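Local atomic coordinates of large ribosomal subunit protein uL10 (Thermotoga maritima, PDB entry 1ZAV), a protein that forms part of the stalk of the large ribosomal subunit, binds ribosomal RNA and L7/L12 dimers, and probably helps GTP-bound translation factors engage the ribosome. Residues T22-A28 / T83-T89; M15-F19 / L62-L67. All coordinates share one frame; numbering follows the deposited sequence.

Interaction 1 (T22-A28 / T83-T89)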
loop_
_atom_site.group_PDB
_atom_site.type_symbol
_atom_site.label_atom_id
_atom_site.label_comp_id
_atom_site.label_asym_id
_atom_site.label_seq_id
_atom_site.Cartn_x
_atom_site.Cartn_y
_atom_site.Cartn_z
ATOM N N THR A 22 -4.491 -4.374 -28.071
ATOM C CA THR A 22 -3.476 -3.625 -27.330
ATOM C C THR A 22 -3.727 -3.597 -25.830
ATOM O O THR A 22 -4.871 -3.703 -25.384
ATOM C CB THR A 22 -3.418 -2.182 -27.815
ATOM O OG1 THR A 22 -4.749 -1.643 -27.848
ATOM C CG2 THR A 22 -2.794 -2.117 -29.200
ATOM N N SER A 23 -2.652 -3.448 -25.057
ATOM C CA SER A 23 -2.751 -3.387 -23.605
ATOM C C SER A 23 -2.505 -1.943 -23.161
ATOM O O SER A 23 -2.677 -1.595 -21.995
ATOM C CB SER A 23 -1.727 -4.326 -22.959
ATOM O OG SER A 23 -0.399 -3.881 -23.177
ATOM N N LEU A 24 -2.108 -1.114 -24.115
ATOM C CA LEU A 24 -1.848 0.293 -23.872
ATOM C C LEU A 24 -2.020 1.090 -25.154
ATOM O O LEU A 24 -1.622 0.654 -26.237
ATOM C CB LEU A 24 -0.413 0.509 -23.340
ATOM C CG LEU A 24 0.076 1.967 -23.404
ATOM C CD1 LEU A 24 -0.702 2.788 -22.386
ATOM C CD2 LEU A 24 1.574 2.067 -23.100
ATOM N N ILE A 25 -2.648 2.249 -25.012
ATOM C CA ILE A 25 -2.847 3.199 -26.088
ATOM C C ILE A 25 -2.640 4.530 -25.363
ATOM O O ILE A 25 -3.433 4.896 -24.499
ATOM C CB ILE A 25 -4.290 3.163 -26.685
ATOM C CG1 ILE A 25 -4.559 1.806 -27.343
ATOM C CG2 ILE A 25 -4.443 4.257 -27.735
ATOM C CD1 ILE A 25 -6.006 1.639 -27.865
ATOM N N LEU A 26 -1.550 5.222 -25.673
ATOM C CA LEU A 26 -1.272 6.509 -25.054
ATOM C C LEU A 26 -1.158 7.559 -26.155
ATOM O O LEU A 26 -0.447 7.375 -27.150
ATOM C CB LEU A 26 0.011 6.432 -24.204
ATOM C CG LEU A 26 0.451 7.709 -23.475
ATOM C CD1 LEU A 26 1.346 7.372 -22.293
ATOM C CD2 LEU A 26 1.160 8.624 -24.453
ATOM N N PHE A 27 -1.877 8.665 -25.979
ATOM C CA PHE A 27 -1.894 9.728 -26.966
ATOM C C PHE A 27 -0.936 10.834 -26.597
ATOM O O PHE A 27 -1.011 11.371 -25.496
ATOM C CB PHE A 27 -3.307 10.274 -27.072
ATOM C CG PHE A 27 -4.318 9.219 -27.413
ATOM C CD1 PHE A 27 -4.531 8.849 -28.740
ATOM C CD2 PHE A 27 -5.044 8.584 -26.407
ATOM C CE1 PHE A 27 -5.463 7.852 -29.065
ATOM C CE2 PHE A 27 -5.980 7.585 -26.719
ATOM C CZ PHE A 27 -6.186 7.224 -28.054
ATOM N N ALA A 28 -0.059 11.177 -27.536
ATOM C CA ALA A 28 0.956 12.206 -27.320
ATOM C C ALA A 28 1.051 13.275 -28.404
ATOM O O ALA A 28 0.832 13.011 -29.591
ATOM C CB ALA A 28 2.318 11.542 -27.159
ATOM N N THR A 83 -1.911 14.184 -33.394
ATOM C CA THR A 83 -1.620 13.292 -32.282
ATOM C C THR A 83 -0.900 12.014 -32.672
ATOM O O THR A 83 -1.271 11.341 -33.633
ATOM C CB THR A 83 -2.918 12.906 -31.560
ATOM O OG1 THR A 83 -3.664 14.091 -31.254
ATOM C CG2 THR A 83 -2.609 12.158 -30.273
ATOM N N ALA A 84 0.140 11.686 -31.918
ATOM C CA ALA A 84 0.899 10.473 -32.163
ATOM C C ALA A 84 0.334 9.452 -31.195
ATOM O O ALA A 84 -0.254 9.817 -30.171
ATOM C CB ALA A 84 2.379 10.708 -31.891
ATOM N N VAL A 85 0.508 8.174 -31.500
ATOM C CA VAL A 85 -0.027 7.150 -30.634
ATOM C C VAL A 85 1.004 6.087 -30.268
ATOM O O VAL A 85 1.692 5.541 -31.133
ATOM C CB VAL A 85 -1.279 6.488 -31.299
ATOM C CG1 VAL A 85 -0.885 5.690 -32.523
ATOM C CG2 VAL A 85 -1.977 5.620 -30.324
ATOM N N LEU A 86 1.101 5.807 -28.974
ATOM C CA LEU A 86 2.029 4.810 -28.451
ATOM C C LEU A 86 1.197 3.622 -28.000
ATOM O O LEU A 86 0.362 3.752 -27.109
ATOM C CB LEU A 86 2.797 5.395 -27.258
ATOM C CG LEU A 86 3.871 4.587 -26.525
ATOM C CD1 LEU A 86 4.500 5.467 -25.447
ATOM C CD2 LEU A 86 3.273 3.346 -25.894
ATOM N N TYR A 87 1.404 2.460 -28.610
ATOM C CA TYR A 87 0.633 1.300 -28.202
ATOM C C TYR A 87 1.483 0.065 -28.027
ATOM O O TYR A 87 2.552 -0.054 -28.633
ATOM C CB TYR A 87 -0.536 1.050 -29.171
ATOM C CG TYR A 87 -0.147 0.805 -30.606
ATOM C CD1 TYR A 87 0.348 -0.428 -31.014
ATOM C CD2 TYR A 87 -0.314 1.797 -31.564
ATOM C CE1 TYR A 87 0.662 -0.671 -32.348
ATOM C CE2 TYR A 87 -0.003 1.568 -32.900
ATOM C CZ TYR A 87 0.480 0.331 -33.282
ATOM O OH TYR A 87 0.767 0.106 -34.603
ATOM N N VAL A 88 1.014 -0.828 -27.161
ATOM C CA VAL A 88 1.706 -2.070 -26.859
ATOM C C VAL A 88 0.841 -3.265 -27.229
ATOM O O VAL A 88 -0.326 -3.339 -26.842
ATOM C CB VAL A 88 2.063 -2.158 -25.355
ATOM C CG1 VAL A 88 2.661 -3.528 -25.031
ATOM C CG2 VAL A 88 3.056 -1.051 -24.993
ATOM N N THR A 89 1.415 -4.195 -27.985
ATOM C CA THR A 89 0.681 -5.384 -28.389
ATOM C C THR A 89 1.240 -6.627 -27.703
ATOM O O THR A 89 0.558 -7.650 -27.609
ATOM C CB THR A 89 0.714 -5.574 -29.932
ATOM O OG1 THR A 89 2.058 -5.458 -30.407
ATOM C CG2 THR A 89 -0.147 -4.520 -30.616
#
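Leu26 and Leu86 face each other as a hydrogen-bonded pair where strands 24-28 and 83-88 run antiparallel: Leu26 N reaches Leu86 O at 2.8 Å, Leu86 N returns to Leu26 O, and both donors lie in the plane of the carbonyl they meet. Ala28 and Ala84 make a second such pair, with Ala84 N 2.8 Å from Ala28 O. At the other end Ser23 N bonds Val88 O, while the bond from Val88 N to Leu24 O is longer, 3.2 Å, and its donor stands 29° off the carbonyl plane. Between the Leu24 and Leu26 bonds, Tyr87 CA and Ile25 CA add C-H...O contacts to Leu24 O and Leu86 O.

On one face of the sheet Leu24 CD2 touches Val88 CG2 at 3.9 Å. On the other, Ile25 CG2 meets Val85 CG2 at 3.8 Å, both methyls being carried anti to their own backbone N, and Thr83 CG2 comes to the edge of the Phe27 ring, 3.8 Å from Phe27 CB. The hydroxyl of Thr83 is held by Gly81 O and Lys115 NZ.

Strand 24-28 is bonded on its other edge to 114-119, and 83-88 to 53-58, placing this pair inside the antiparallel sheet; helix 94-106 covers the Leu24, Leu86 and Val88 face, and helix 5-19 packs on Ile25 and Tyr87.

Interaction 2 (M15-F19 / L62-L67)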
loop_
_atom_site.group_PDB
_atom_site.type_symbol
_atom_site.label_atom_id
_atom_site.label_comp_id
_atom_site.label_asym_id
_atom_site.label_seq_id
_atom_site.Cartn_x
_atom_site.Cartn_y
_atom_site.Cartn_z
ATOM N N MET A 15 -6.133 -0.766 -38.208
ATOM C CA MET A 15 -5.943 -0.035 -36.964
ATOM C C MET A 15 -6.938 -0.498 -35.901
ATOM O O MET A 15 -6.561 -0.760 -34.759
ATOM C CB MET A 15 -6.125 1.457 -37.223
ATOM C CG MET A 15 -5.820 2.321 -36.034
ATOM S SD MET A 15 -4.092 2.743 -35.981
ATOM C CE MET A 15 -4.161 4.351 -36.694
ATOM N N SER A 16 -8.212 -0.603 -36.283
ATOM C CA SER A 16 -9.257 -1.027 -35.356
ATOM C C SER A 16 -8.940 -2.389 -34.759
ATOM O O SER A 16 -9.157 -2.624 -33.571
ATOM C CB SER A 16 -10.622 -1.085 -36.060
ATOM O OG SER A 16 -11.084 0.207 -36.425
ATOM N N GLU A 17 -8.441 -3.295 -35.593
ATOM C CA GLU A 17 -8.091 -4.624 -35.132
ATOM C C GLU A 17 -6.894 -4.549 -34.189
ATOM O O GLU A 17 -6.821 -5.301 -33.228
ATOM C CB GLU A 17 -7.790 -5.534 -36.328
ATOM C CG GLU A 17 -9.020 -5.779 -37.207
ATOM C CD GLU A 17 -8.719 -6.583 -38.458
ATOM O OE1 GLU A 17 -7.852 -6.155 -39.252
ATOM O OE2 GLU A 17 -9.358 -7.642 -38.651
ATOM N N ILE A 18 -5.954 -3.653 -34.459
ATOM C CA ILE A 18 -4.799 -3.533 -33.576
ATOM C C ILE A 18 -5.274 -3.064 -32.204
ATOM O O ILE A 18 -4.955 -3.682 -31.191
ATOM C CB ILE A 18 -3.764 -2.530 -34.113
ATOM C CG1 ILE A 18 -3.021 -3.131 -35.309
ATOM C CG2 ILE A 18 -2.758 -2.178 -33.015
ATOM C CD1 ILE A 18 -2.104 -2.151 -36.001
ATOM N N PHE A 19 -6.055 -1.986 -32.177
ATOM C CA PHE A 19 -6.563 -1.451 -30.914
ATOM C C PHE A 19 -7.419 -2.449 -30.142
ATOM O O PHE A 19 -7.650 -2.280 -28.943
ATOM C CB PHE A 19 -7.367 -0.157 -31.139
ATOM C CG PHE A 19 -6.542 1.005 -31.630
ATOM C CD1 PHE A 19 -5.155 1.017 -31.482
ATOM C CD2 PHE A 19 -7.155 2.102 -32.221
ATOM C CE1 PHE A 19 -4.398 2.099 -31.924
ATOM C CE2 PHE A 19 -6.409 3.193 -32.665
ATOM C CZ PHE A 19 -5.024 3.191 -32.515
ATOM N N LEU A 62 -8.543 9.191 -38.642
ATOM C CA LEU A 62 -8.236 7.759 -38.671
ATOM C C LEU A 62 -8.323 7.163 -37.264
ATOM O O LEU A 62 -8.925 6.108 -37.061
ATOM C CB LEU A 62 -6.823 7.543 -39.217
ATOM C CG LEU A 62 -6.397 6.176 -39.765
ATOM C CD1 LEU A 62 -4.916 6.257 -40.115
ATOM C CD2 LEU A 62 -6.639 5.059 -38.763
ATOM N N LEU A 63 -7.692 7.830 -36.301
ATOM C CA LEU A 63 -7.712 7.367 -34.917
ATOM C C LEU A 63 -9.142 7.253 -34.405
ATOM O O LEU A 63 -9.521 6.253 -33.796
ATOM C CB LEU A 63 -6.940 8.335 -34.017
ATOM C CG LEU A 63 -5.414 8.273 -34.100
ATOM C CD1 LEU A 63 -4.807 9.229 -33.086
ATOM C CD2 LEU A 63 -4.952 6.853 -33.829
ATOM N N ASN A 64 -9.929 8.292 -34.656
ATOM C CA ASN A 64 -11.309 8.317 -34.215
ATOM C C ASN A 64 -12.093 7.098 -34.720
ATOM O O ASN A 64 -12.660 6.358 -33.928
ATOM C CB ASN A 64 -11.983 9.611 -34.675
ATOM C CG ASN A 64 -13.104 10.044 -33.744
ATOM O OD1 ASN A 64 -14.038 9.286 -33.487
ATOM N ND2 ASN A 64 -13.011 11.267 -33.232
ATOM N N LEU A 65 -12.113 6.880 -36.032
ATOM C CA LEU A 65 -12.845 5.736 -36.581
ATOM C C LEU A 65 -12.320 4.394 -36.067
ATOM O O LEU A 65 -13.097 3.472 -35.811
ATOM C CB LEU A 65 -12.810 5.749 -38.114
ATOM C CG LEU A 65 -13.540 6.880 -38.852
ATOM C CD1 LEU A 65 -13.518 6.602 -40.352
ATOM C CD2 LEU A 65 -14.977 6.981 -38.372
ATOM N N ALA A 66 -11.002 4.274 -35.918
ATOM C CA ALA A 66 -10.426 3.026 -35.420
ATOM C C ALA A 66 -10.852 2.753 -33.977
ATOM O O ALA A 66 -11.180 1.626 -33.628
ATOM C CB ALA A 66 -8.908 3.075 -35.516
ATOM N N LEU A 67 -10.843 3.786 -33.142
ATOM C CA LEU A 67 -11.238 3.640 -31.743
ATOM C C LEU A 67 -12.738 3.395 -31.655
ATOM O O LEU A 67 -13.199 2.564 -30.875
ATOM C CB LEU A 67 -10.878 4.902 -30.961
ATOM C CG LEU A 67 -9.381 5.098 -30.709
ATOM C CD1 LEU A 67 -9.090 6.551 -30.371
ATOM C CD2 LEU A 67 -8.945 4.159 -29.600
#
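Met15-Phe19 and Leu62-Leu67 are helical segments whose axes pass 8.6 Å apart at 57°, and the backbones come nearest at Ser16 and Ala66, 4.2 Å between their CA atoms. Ala66 points its methyl at the first helix, where Met15 CG presses on Ala66 CB at 3.2 Å, tighter than ordinary van der Waals contact. With CG anti to the backbone N (chi1 -174°) and bends at the next two torsions, the Met15 chain turns its CE onto Leu62 CD2 and, at 3.9 Å, onto Leu63 CD2. Ser16 OG bonds Val12 O one turn back; Ala66 O, 3.1 Å from Ser16 OG, is a second possible acceptor. Both helices lie on the same side of the sheet of this uL10 domain, and Met15 and Leu63 also touch Val58 of strand 53-58. The side chains of Phe19 and Leu63 cross at about a right angle, with Leu63 CD2 at the ring edge, 3.9 Å from Phe19 CZ. Phe19 CD2 meets Leu67 CD2 and Phe19 CE2 meets Ala66 CB, each at 3.8 Å. Cut back to an alanine, Phe19 is likely to leave a gap facing Leu63, Ala66 and Leu67. The Phe19 carbonyl O accepts a hydrogen bond from Tyr72 OH.

In the fold
From the N terminus, helix 5-19 delivers the first half of interaction 2, and the chain passes directly into strand 24-28, the first half of interaction 1. After helix 35-49 and strand 53-58 it reaches helix 60-69, where Leu62-Leu67 closes interaction 2 back onto Met15-Phe19; strand 83-88 then closes interaction 1. The two loops therefore cross rather than nest, each contact having one segment inside the other's loop. Their centres lie about 11 Å apart and they touch: Ile25 CD1 packs on Phe19 CD1 at 3.8 Å, Phe27 CZ on Leu67 CD1, and Tyr87 on Ile18 and Phe19. The helix pair is thereby fastened to one face of the sheet.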